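Local coordinates for ankyrin-repeat protein B (Legionella pneumophila, PDB 5K34) that probably acts as an F-box effector that hijacks the host ubiquitin-proteasome system, with an ankyrin domain for protein binding, at residues 53-66 with 99-113. Sequence-based numbering, arbitrary orientation.
With SO4 (sulfate ion), chain C.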
ATOM      1  N   ILE A  53       3.300   1.776   1.987  1.00  6.37           N
ATOM      2  CA  ILE A  53       4.726   1.491   1.766  1.00  6.73           C
ATOM      3  C   ILE A  53       5.545   2.777   1.776  1.00  7.27           C
ATOM      4  O   ILE A  53       6.547   2.887   2.495  1.00  7.49           O
ATOM      5  CB  ILE A  53       4.913   0.709   0.445  1.00  7.71           C
ATOM      6  CG1 ILE A  53       4.358  -0.702   0.606  1.00  7.79           C
ATOM      7  CG2 ILE A  53       6.406   0.700   0.042  1.00  7.84           C
ATOM      8  CD1 ILE A  53       4.125  -1.405  -0.734  1.00  8.95           C
ATOM      9  N   GLU A  54       5.120   3.797   1.018  1.00  7.39           N
ATOM     10  CA  GLU A  54       5.976   4.990   0.935  1.00  8.01           C
ATOM     11  C   GLU A  54       6.010   5.744   2.237  1.00  8.19           C
ATOM     12  O   GLU A  54       7.003   6.451   2.508  1.00 10.12           O
ATOM     13  CB  GLU A  54       5.548   5.926  -0.200  1.00  9.06           C
ATOM     14  CG  GLU A  54       4.272   6.685   0.046  1.00  9.03           C
ATOM     15  CD  GLU A  54       3.800   7.456  -1.181  1.00  9.24           C
ATOM     16  OE1 GLU A  54       4.543   7.543  -2.190  1.00  9.28           O
ATOM     17  OE2 GLU A  54       2.636   7.917  -1.158  1.00  8.87           O
ATOM     18  N   GLY A  55       5.007   5.623   3.110  1.00  7.78           N
ATOM     19  CA  GLY A  55       5.015   6.242   4.433  1.00  8.15           C
ATOM     20  C   GLY A  55       5.740   5.414   5.469  1.00  7.56           C
ATOM     21  O   GLY A  55       5.747   5.825   6.638  1.00  8.54           O
ATOM     22  N   LYS A  56       6.317   4.276   5.089  1.00  7.30           N
ATOM     23  CA  LYS A  56       6.947   3.349   6.040  1.00  7.72           C
ATOM     24  C   LYS A  56       5.953   2.839   7.051  1.00  7.66           C
ATOM     25  O   LYS A  56       6.286   2.443   8.184  1.00  8.61           O
ATOM     26  CB  LYS A  56       8.168   3.983   6.733  1.00  9.41           C
ATOM     27  CG  LYS A  56       9.201   4.537   5.758  1.00 12.22           C
ATOM     28  CD  LYS A  56      10.500   4.936   6.416  1.00 16.82           C
ATOM     29  CE  LYS A  56      10.304   5.986   7.488  1.00 22.55           C
ATOM     30  NZ  LYS A  56      11.666   6.413   7.974  1.00 29.71           N
ATOM     31  N   ALA A  57       4.686   2.768   6.632  1.00  7.05           N
ATOM     32  CA  ALA A  57       3.579   2.318   7.487  1.00  7.00           C
ATOM     33  C   ALA A  57       3.438   0.810   7.299  1.00  6.88           C
ATOM     34  O   ALA A  57       2.452   0.311   6.764  1.00  7.09           O
ATOM     35  CB  ALA A  57       2.292   3.079   7.091  1.00  7.52           C
ATOM     36  N   TYR A  58       4.464   0.073   7.750  1.00  6.53           N
ATOM     37  CA  TYR A  58       4.561  -1.323   7.334  1.00  6.85           C
ATOM     38  C   TYR A  58       3.501  -2.229   7.956  1.00  6.55           C
ATOM     39  O   TYR A  58       3.084  -3.186   7.322  1.00  6.78           O
ATOM     40  CB  TYR A  58       6.000  -1.865   7.508  1.00  7.74           C
ATOM     41  CG  TYR A  58       6.984  -1.096   6.673  1.00  7.69           C
ATOM     42  CD1 TYR A  58       6.887  -1.064   5.277  1.00  8.09           C
ATOM     43  CD2 TYR A  58       8.026  -0.420   7.247  1.00  8.91           C
ATOM     44  CE1 TYR A  58       7.777  -0.345   4.494  1.00  8.45           C
ATOM     45  CE2 TYR A  58       8.957   0.287   6.474  1.00  8.89           C
ATOM     46  CZ  TYR A  58       8.807   0.329   5.123  1.00  8.38           C
ATOM     47  OH  TYR A  58       9.713   1.088   4.407  1.00  9.74           O
ATOM     48  N   GLN A  59       3.040  -1.883   9.157  1.00  6.31           N
ATOM     49  CA  GLN A  59       1.933  -2.682   9.741  1.00  6.30           C
ATOM     50  C   GLN A  59       0.612  -2.487   8.953  1.00  6.88           C
ATOM     51  O   GLN A  59      -0.052  -3.505   8.714  1.00  7.10           O
ATOM     52  CB  GLN A  59       1.723  -2.377  11.217  1.00  7.13           C
ATOM     53  CG  GLN A  59       2.983  -2.525  12.085  1.00  7.90           C
ATOM     54  CD  GLN A  59       3.670  -1.210  12.358  1.00  7.56           C
ATOM     55  OE1 GLN A  59       3.908  -0.416  11.413  1.00  7.81           O
ATOM     56  NE2 GLN A  59       3.972  -0.916  13.610  1.00  8.42           N
ATOM     57  N   THR A  60       0.357  -1.300   8.495  1.00  6.29           N
ATOM     58  CA  THR A  60      -0.805  -1.059   7.669  1.00  6.32           C
ATOM     59  C   THR A  60      -0.650  -1.778   6.316  1.00  6.14           C
ATOM     60  O   THR A  60      -1.589  -2.361   5.802  1.00  6.81           O
ATOM     61  CB  THR A  60      -1.034   0.446   7.494  1.00  6.72           C
ATOM     62  OG1 THR A  60      -1.389   1.005   8.765  1.00  7.15           O
ATOM     63  CG2 THR A  60      -2.184   0.740   6.504  1.00  7.50           C
ATOM     64  N   ALA A  61       0.544  -1.726   5.739  1.00  6.32           N
ATOM     65  CA  ALA A  61       0.800  -2.442   4.473  1.00  6.24           C
ATOM     66  C   ALA A  61       0.561  -3.942   4.635  1.00  6.44           C
ATOM     67  O   ALA A  61      -0.048  -4.584   3.789  1.00  7.09           O
ATOM     68  CB  ALA A  61       2.220  -2.201   3.996  1.00  7.18           C
ATOM     69  N   ASN A  62       1.067  -4.517   5.741  1.00  6.74           N
ATOM     70  CA  ASN A  62       0.857  -5.921   6.045  1.00  7.22           C
ATOM     71  C   ASN A  62      -0.620  -6.252   6.176  1.00  7.28           C
ATOM     72  O   ASN A  62      -1.106  -7.244   5.617  1.00  8.19           O
ATOM     73  CB  ASN A  62       1.608  -6.349   7.301  1.00  8.52           C
ATOM     74  CG  ASN A  62       3.062  -6.728   7.060  1.00 11.52           C
ATOM     75  OD1 ASN A  62       4.025  -5.982   7.394  1.00 13.06           O
ATOM     76  ND2 ASN A  62       3.257  -7.885   6.473  1.00 12.26           N
ATOM     77  N   TYR A  63      -1.365  -5.426   6.917  1.00  7.16           N
ATOM     78  CA  TYR A  63      -2.801  -5.658   7.070  1.00  7.34           C
ATOM     79  C   TYR A  63      -3.486  -5.659   5.724  1.00  7.58           C
ATOM     80  O   TYR A  63      -4.300  -6.545   5.427  1.00  8.37           O
ATOM     81  CB  TYR A  63      -3.395  -4.604   8.014  1.00  7.86           C
ATOM     82  CG  TYR A  63      -4.866  -4.669   8.084  1.00  7.77           C
ATOM     83  CD1 TYR A  63      -5.654  -3.946   7.205  1.00  8.69           C
ATOM     84  CD2 TYR A  63      -5.521  -5.469   9.045  1.00  8.99           C
ATOM     85  CE1 TYR A  63      -7.052  -3.983   7.253  1.00  9.88           C
ATOM     86  CE2 TYR A  63      -6.919  -5.536   9.094  1.00  9.98           C
ATOM     87  CZ  TYR A  63      -7.659  -4.790   8.208  1.00 10.45           C
ATOM     88  OH  TYR A  63      -9.051  -4.840   8.280  1.00 12.28           O
ATOM     89  N   LEU A  64      -3.206  -4.632   4.908  1.00  7.42           N
ATOM     90  CA  LEU A  64      -3.871  -4.521   3.614  1.00  7.27           C
ATOM     91  C   LEU A  64      -3.540  -5.752   2.732  1.00  7.07           C
ATOM     92  O   LEU A  64      -4.455  -6.300   2.078  1.00  7.63           O
ATOM     93  CB  LEU A  64      -3.443  -3.210   2.906  1.00  7.53           C
ATOM     94  CG  LEU A  64      -4.054  -1.946   3.553  1.00  7.68           C
ATOM     95  CD1 LEU A  64      -3.379  -0.707   2.979  1.00  8.16           C
ATOM     96  CD2 LEU A  64      -5.556  -1.847   3.335  1.00  9.11           C
ATOM     97  N   TRP A  65      -2.266  -6.104   2.691  1.00  7.02           N
ATOM     98  CA  TRP A  65      -1.815  -7.247   1.893  1.00  7.57           C
ATOM     99  C   TRP A  65      -2.498  -8.528   2.341  1.00  8.03           C
ATOM    100  O   TRP A  65      -2.913  -9.350   1.495  1.00  8.43           O
ATOM    101  CB  TRP A  65      -0.296  -7.384   2.032  1.00  8.03           C
ATOM    102  CG  TRP A  65       0.230  -8.626   1.366  1.00  7.75           C
ATOM    103  CD1 TRP A  65       0.663  -9.766   2.022  1.00  8.61           C
ATOM    104  CD2 TRP A  65       0.223  -8.930  -0.029  1.00  7.54           C
ATOM    105  NE1 TRP A  65       0.993 -10.726   1.081  1.00  8.98           N
ATOM    106  CE2 TRP A  65       0.710 -10.251  -0.165  1.00  7.92           C
ATOM    107  CE3 TRP A  65      -0.091  -8.209  -1.176  1.00  8.25           C
ATOM    108  CZ2 TRP A  65       0.866 -10.876  -1.416  1.00  8.68           C
ATOM    109  CZ3 TRP A  65       0.062  -8.832  -2.422  1.00  8.81           C
ATOM    110  CH2 TRP A  65       0.545 -10.144  -2.519  1.00  9.23           C
ATOM    111  N   ARG A  66      -2.670  -8.718   3.636  1.00  8.71           N
ATOM    112  CA  ARG A  66      -3.252  -9.959   4.168  1.00 10.22           C
ATOM    113  C   ARG A  66      -4.760  -9.994   3.978  1.00 10.91           C
ATOM    114  O   ARG A  66      -5.302 -11.086   3.677  1.00 12.67           O
ATOM    115  CB  ARG A  66      -2.881 -10.063   5.656  1.00 11.86           C
ATOM    116  CG  ARG A  66      -3.259 -11.382   6.334  1.00 14.91           C
ATOM    117  CD  ARG A  66      -2.644 -12.640   5.668  1.00 19.26           C
ATOM    118  NE  ARG A  66      -1.175 -12.728   5.761  1.00 22.79           N
ATOM    119  CZ  ARG A  66      -0.360 -12.965   4.723  1.00 25.07           C
ATOM    120  NH1 ARG A  66      -0.875 -13.168   3.521  1.00 25.13           N
ATOM    121  NH2 ARG A  66       0.949 -12.978   4.903  1.00 29.16           N
ATOM    122  N   GLU A  99      13.928  -1.302   9.432  1.00 13.43           N
ATOM    123  CA  GLU A  99      13.047  -1.025   8.313  1.00 12.31           C
ATOM    124  C   GLU A  99      13.326  -1.975   7.153  1.00 10.85           C
ATOM    125  O   GLU A  99      12.393  -2.514   6.544  1.00 10.53           O
ATOM    126  CB  GLU A  99      13.197   0.407   7.832  1.00 14.45           C
ATOM    127  CG  GLU A  99      12.636   1.434   8.818  1.00 18.76           C
ATOM    128  CD  GLU A  99      13.165   2.868   8.554  1.00 24.36           C
ATOM    129  OE1 GLU A  99      14.243   3.062   7.863  1.00 24.74           O
ATOM    130  OE2 GLU A  99      12.560   3.828   9.105  1.00 27.56           O
ATOM    131  N   LYS A 100      14.607  -2.198   6.842  1.00 10.92           N
ATOM    132  CA  LYS A 100      14.948  -3.057   5.760  1.00 10.59           C
ATOM    133  C   LYS A 100      14.484  -4.508   5.981  1.00  9.78           C
ATOM    134  O   LYS A 100      14.118  -5.198   5.052  1.00  9.86           O
ATOM    135  CB  LYS A 100      16.455  -3.009   5.497  1.00 11.81           C
ATOM    136  CG  LYS A 100      16.850  -1.708   4.795  1.00 13.66           C
ATOM    137  CD  LYS A 100      18.350  -1.481   4.803  1.00 17.33           C
ATOM    138  CE  LYS A 100      19.099  -2.483   4.032  1.00 17.88           C
ATOM    139  NZ  LYS A 100      20.417  -1.828   3.802  1.00 21.37           N
ATOM    140  N   LYS A 101      14.521  -4.976   7.250  1.00 10.60           N
ATOM    141  CA  LYS A 101      14.020  -6.344   7.540  1.00 10.94           C
ATOM    142  C   LYS A 101      12.511  -6.442   7.239  1.00  9.23           C
ATOM    143  O   LYS A 101      12.011  -7.409   6.691  1.00  9.85           O
ATOM    144  CB  LYS A 101      14.258  -6.624   9.034  1.00 14.46           C
ATOM    145  CG  LYS A 101      15.721  -6.955   9.290  1.00 21.36           C
ATOM    146  CD  LYS A 101      16.070  -8.249   8.575  1.00 31.62           C
ATOM    147  CE  LYS A 101      17.336  -8.975   9.056  1.00 40.15           C
ATOM    148  NZ  LYS A 101      17.387 -10.282   8.328  1.00 41.39           N
ATOM    149  N   GLN A 102      11.809  -5.407   7.607  1.00  8.78           N
ATOM    150  CA  GLN A 102      10.346  -5.362   7.299  0.50  9.12           C
ATOM    151  C   GLN A 102      10.064  -5.289   5.797  1.00  8.27           C
ATOM    152  O   GLN A 102       9.117  -5.942   5.276  1.00  8.33           O
ATOM    153  CB  GLN A 102       9.638  -4.229   7.987  0.50 10.42           C
ATOM    154  CG  GLN A 102       8.164  -4.291   7.644  0.50 13.45           C
ATOM    155  CD  GLN A 102       7.496  -5.632   7.994  0.50 14.21           C
ATOM    156  OE1 GLN A 102       7.050  -6.487   7.110  0.50 11.25           O
ATOM    157  NE2 GLN A 102       7.379  -5.810   9.298  0.50 16.79           N
ATOM    158  N   ILE A 103      10.925  -4.535   5.088  1.00  8.26           N
ATOM    159  CA  ILE A 103      10.787  -4.397   3.650  1.00  8.37           C
ATOM    160  C   ILE A 103      11.043  -5.741   2.973  1.00  8.50           C
ATOM    161  O   ILE A 103      10.250  -6.188   2.119  1.00  8.50           O
ATOM    162  CB  ILE A 103      11.763  -3.308   3.139  1.00  8.53           C
ATOM    163  CG1 ILE A 103      11.300  -1.948   3.586  1.00  9.11           C
ATOM    164  CG2 ILE A 103      11.882  -3.376   1.621  1.00  9.20           C
ATOM    165  CD1 ILE A 103      12.419  -0.876   3.546  1.00 10.09           C
ATOM    166  N   ARG A 104      12.112  -6.395   3.381  1.00  9.18           N
ATOM    167  CA  ARG A 104      12.443  -7.669   2.833  1.00  9.66           C
ATOM    168  C   ARG A 104      11.344  -8.706   3.049  1.00  8.80           C
ATOM    169  O   ARG A 104      11.011  -9.510   2.157  1.00  9.49           O
ATOM    170  CB  ARG A 104      13.781  -8.125   3.444  1.00 13.36           C
ATOM    171  CG  ARG A 104      15.028  -7.645   2.726  1.00 21.13           C
ATOM    172  CD  ARG A 104      16.367  -8.346   3.154  1.00 29.35           C
ATOM    173  NE  ARG A 104      17.531  -7.738   2.446  1.00 36.33           N
ATOM    174  CZ  ARG A 104      18.320  -6.758   2.905  1.00 38.64           C
ATOM    175  NH1 ARG A 104      18.141  -6.258   4.115  1.00 45.19           N
ATOM    176  NH2 ARG A 104      19.322  -6.283   2.147  1.00 39.19           N
ATOM    177  N   ALA A 105      10.771  -8.718   4.248  1.00  8.47           N
ATOM    178  CA  ALA A 105       9.695  -9.663   4.563  1.00  8.41           C
ATOM    179  C   ALA A 105       8.455  -9.403   3.683  1.00  7.53           C
ATOM    180  O   ALA A 105       7.808 -10.374   3.242  1.00  8.28           O
ATOM    181  CB  ALA A 105       9.342  -9.564   6.035  1.00  9.50           C
ATOM    182  N   LEU A 106       8.136  -8.138   3.435  1.00  7.16           N
ATOM    183  CA  LEU A 106       6.999  -7.808   2.559  1.00  7.79           C
ATOM    184  C   LEU A 106       7.305  -8.196   1.100  1.00  7.12           C
ATOM    185  O   LEU A 106       6.396  -8.756   0.454  1.00  7.77           O
ATOM    186  CB  LEU A 106       6.649  -6.321   2.669  1.00  8.46           C
ATOM    187  CG  LEU A 106       5.856  -5.906   3.865  1.00  9.89           C
ATOM    188  CD1 LEU A 106       5.952  -4.429   4.159  1.00 11.42           C
ATOM    189  CD2 LEU A 106       4.381  -6.298   3.694  1.00 12.74           C
ATOM    190  N   ILE A 107       8.496  -7.937   0.613  1.00  7.06           N
ATOM    191  CA  ILE A 107       8.860  -8.375  -0.737  1.00  7.51           C
ATOM    192  C   ILE A 107       8.711  -9.869  -0.869  1.00  7.67           C
ATOM    193  O   ILE A 107       8.121 -10.382  -1.821  1.00  8.03           O
ATOM    194  CB  ILE A 107      10.279  -7.940  -1.122  1.00  7.79           C
ATOM    195  CG1 ILE A 107      10.367  -6.406  -1.212  1.00  8.75           C
ATOM    196  CG2 ILE A 107      10.691  -8.592  -2.444  1.00  8.33           C
ATOM    197  CD1 ILE A 107      11.774  -5.886  -1.213  1.00  8.80           C
ATOM    198  N   ARG A 108       9.220 -10.590   0.121  1.00  8.03           N
ATOM    199  CA  ARG A 108       9.172 -12.034   0.095  1.00  9.01           C
ATOM    200  C   ARG A 108       7.777 -12.546   0.084  1.00  8.18           C
ATOM    201  O   ARG A 108       7.392 -13.435  -0.712  1.00  8.89           O
ATOM    202  CB  ARG A 108       9.992 -12.578   1.286  1.00 10.93           C
ATOM    203  CG  ARG A 108      10.038 -14.108   1.289  1.00 13.58           C
ATOM    204  CD  ARG A 108      10.542 -14.679   2.607  1.00 17.43           C
ATOM    205  NE  ARG A 108       9.594 -14.345   3.687  1.00 21.78           N
ATOM    206  CZ  ARG A 108       8.325 -14.787   3.826  1.00 29.50           C
ATOM    207  NH1 ARG A 108       7.725 -15.675   2.995  1.00 25.74           N
ATOM    208  NH2 ARG A 108       7.609 -14.320   4.859  1.00 40.14           N
ATOM    209  N   GLY A 109       6.930 -12.008   0.956  1.00  8.21           N
ATOM    210  CA  GLY A 109       5.571 -12.429   0.983  1.00  7.84           C
ATOM    211  C   GLY A 109       4.868 -12.152  -0.344  1.00  8.11           C
ATOM    212  O   GLY A 109       4.150 -13.016  -0.876  1.00  9.31           O
ATOM    213  N   MET A 110       5.052 -10.969  -0.910  1.00  7.37           N
ATOM    214  CA  MET A 110       4.396 -10.637  -2.148  1.00  7.47           C
ATOM    215  C   MET A 110       4.891 -11.483  -3.320  1.00  7.16           C
ATOM    216  O   MET A 110       4.051 -11.883  -4.140  1.00  8.02           O
ATOM    217  CB  MET A 110       4.591  -9.168  -2.475  1.00  9.00           C
ATOM    218  CG  MET A 110       3.815  -8.249  -1.502  1.00  9.77           C
ATOM    219  SD  MET A 110       4.105  -6.504  -1.873  1.00 10.80           S
ATOM    220  CE  MET A 110       3.253  -5.751  -0.504  1.00 11.68           C
ATOM    221  N   GLN A 111       6.187 -11.752  -3.406  1.00  7.16           N
ATOM    222  CA  GLN A 111       6.701 -12.518  -4.537  1.00  6.94           C
ATOM    223  C   GLN A 111       6.411 -14.004  -4.405  1.00  7.00           C
ATOM    224  O   GLN A 111       6.229 -14.701  -5.408  1.00  7.65           O
ATOM    225  CB  GLN A 111       8.190 -12.300  -4.679  1.00  6.90           C
ATOM    226  CG  GLN A 111       8.563 -10.897  -5.113  1.00  6.98           C
ATOM    227  CD  GLN A 111      10.006 -10.799  -5.537  1.00  7.65           C
ATOM    228  OE1 GLN A 111      10.885 -11.270  -4.844  1.00  8.31           O
ATOM    229  NE2 GLN A 111      10.260 -10.210  -6.709  1.00  8.24           N
ATOM    230  N   GLU A 112       6.406 -14.516  -3.180  1.00  6.78           N
ATOM    231  CA  GLU A 112       6.491 -15.984  -2.955  1.00  7.29           C
ATOM    232  C   GLU A 112       5.234 -16.619  -2.437  1.00  7.80           C
ATOM    233  O   GLU A 112       5.040 -17.833  -2.639  1.00  8.70           O
ATOM    234  CB  GLU A 112       7.701 -16.340  -2.080  1.00  8.06           C
ATOM    235  CG  GLU A 112       8.977 -15.773  -2.689  1.00  8.67           C
ATOM    236  CD  GLU A 112      10.262 -16.126  -1.966  1.00  8.81           C
ATOM    237  OE1 GLU A 112      10.361 -17.216  -1.352  1.00  9.57           O
ATOM    238  OE2 GLU A 112      11.226 -15.342  -2.102  1.00 10.45           O
ATOM    239  N   GLU A 113       4.366 -15.896  -1.730  1.00  8.24           N
ATOM    240  CA  GLU A 113       3.132 -16.503  -1.184  1.00  9.16           C
ATOM    241  C   GLU A 113       2.189 -16.996  -2.282  1.00  8.96           C
ATOM    242  O   GLU A 113       2.154 -16.533  -3.423  1.00  9.31           O
ATOM    243  CB  GLU A 113       2.389 -15.512  -0.283  1.00 10.13           C
ATOM    244  CG  GLU A 113       3.062 -15.380   1.075  1.00 10.61           C
ATOM    245  CD  GLU A 113       2.509 -14.214   1.913  1.00 11.92           C
ATOM    246  OE1 GLU A 113       1.507 -13.543   1.563  1.00 13.13           O
ATOM    247  OE2 GLU A 113       3.146 -14.000   2.987  1.00 14.11           O
TER
HETATM  248  S   SO4 C 202       4.695   3.386  14.099  0.80 20.72           S
HETATM  249  O1  SO4 C 202       4.637   3.992  15.475  1.00 23.79           O
HETATM  250  O2  SO4 C 202       3.804   4.179  13.120  1.00 22.50           O
HETATM  251  O3  SO4 C 202       6.104   3.302  13.613  1.00 25.25           O
HETATM  252  O4  SO4 C 202       4.337   1.941  14.118  1.00 18.50           O
HETATM  253  O   HOH W   1      14.461   5.942   7.258  1.00 30.74           O
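Helix 58-66 and helix 99-112 run side by side in the same direction, 12° apart with axes 11.1 Å from each other, pairing Tyr58 with Gln102 and Trp65 with Met110. Ile103 CG1 meets Tyr58 CZ (3.7 Å), and the tyrosine hydroxyl hydrogen-bonds to Gln89 of helix 82-91; in one of its two conformers the aliphatic chain of Gln102 lies against Tyr58 CB. Leu106 wedges between turns, CD1 on Tyr58 CD1 (3.7 Å) and Ala61 CB, CD2 against the Asn62 amide. Such side-by-side parallel packing of helices belongs to the ankyrin domain, here between helix 58-67 and the C-terminal helix 97-112. With CG anti to the backbone N (chi1 174°), the Trp65 indole reaches across to Met110, which lays CG over the six-membered ring, 3.7 Å from its centroid, in a CH-pi contact; Met110 SD stands farther off above the ring. At the ring edge Trp65 NE1 donates to Glu113 OE1 (2.9 Å). Arg66, bent at chi2 and chi3, grips the same carboxylate end-on, NH1 to Glu113 OE1 and NH2 to Glu113 OE2 (both 3.1 Å). The indole and Arg66 NH1 reach OE1 from opposite faces of the carboxylate, fixing its rotation just past the helix end. At the other end Lys56, the positive-phi residue of the Schellman motif that ends helix 48-54, forms a salt bridge through NZ to Glu99 OE2 (3.0 Å), and a water links NZ to Glu99 OE1.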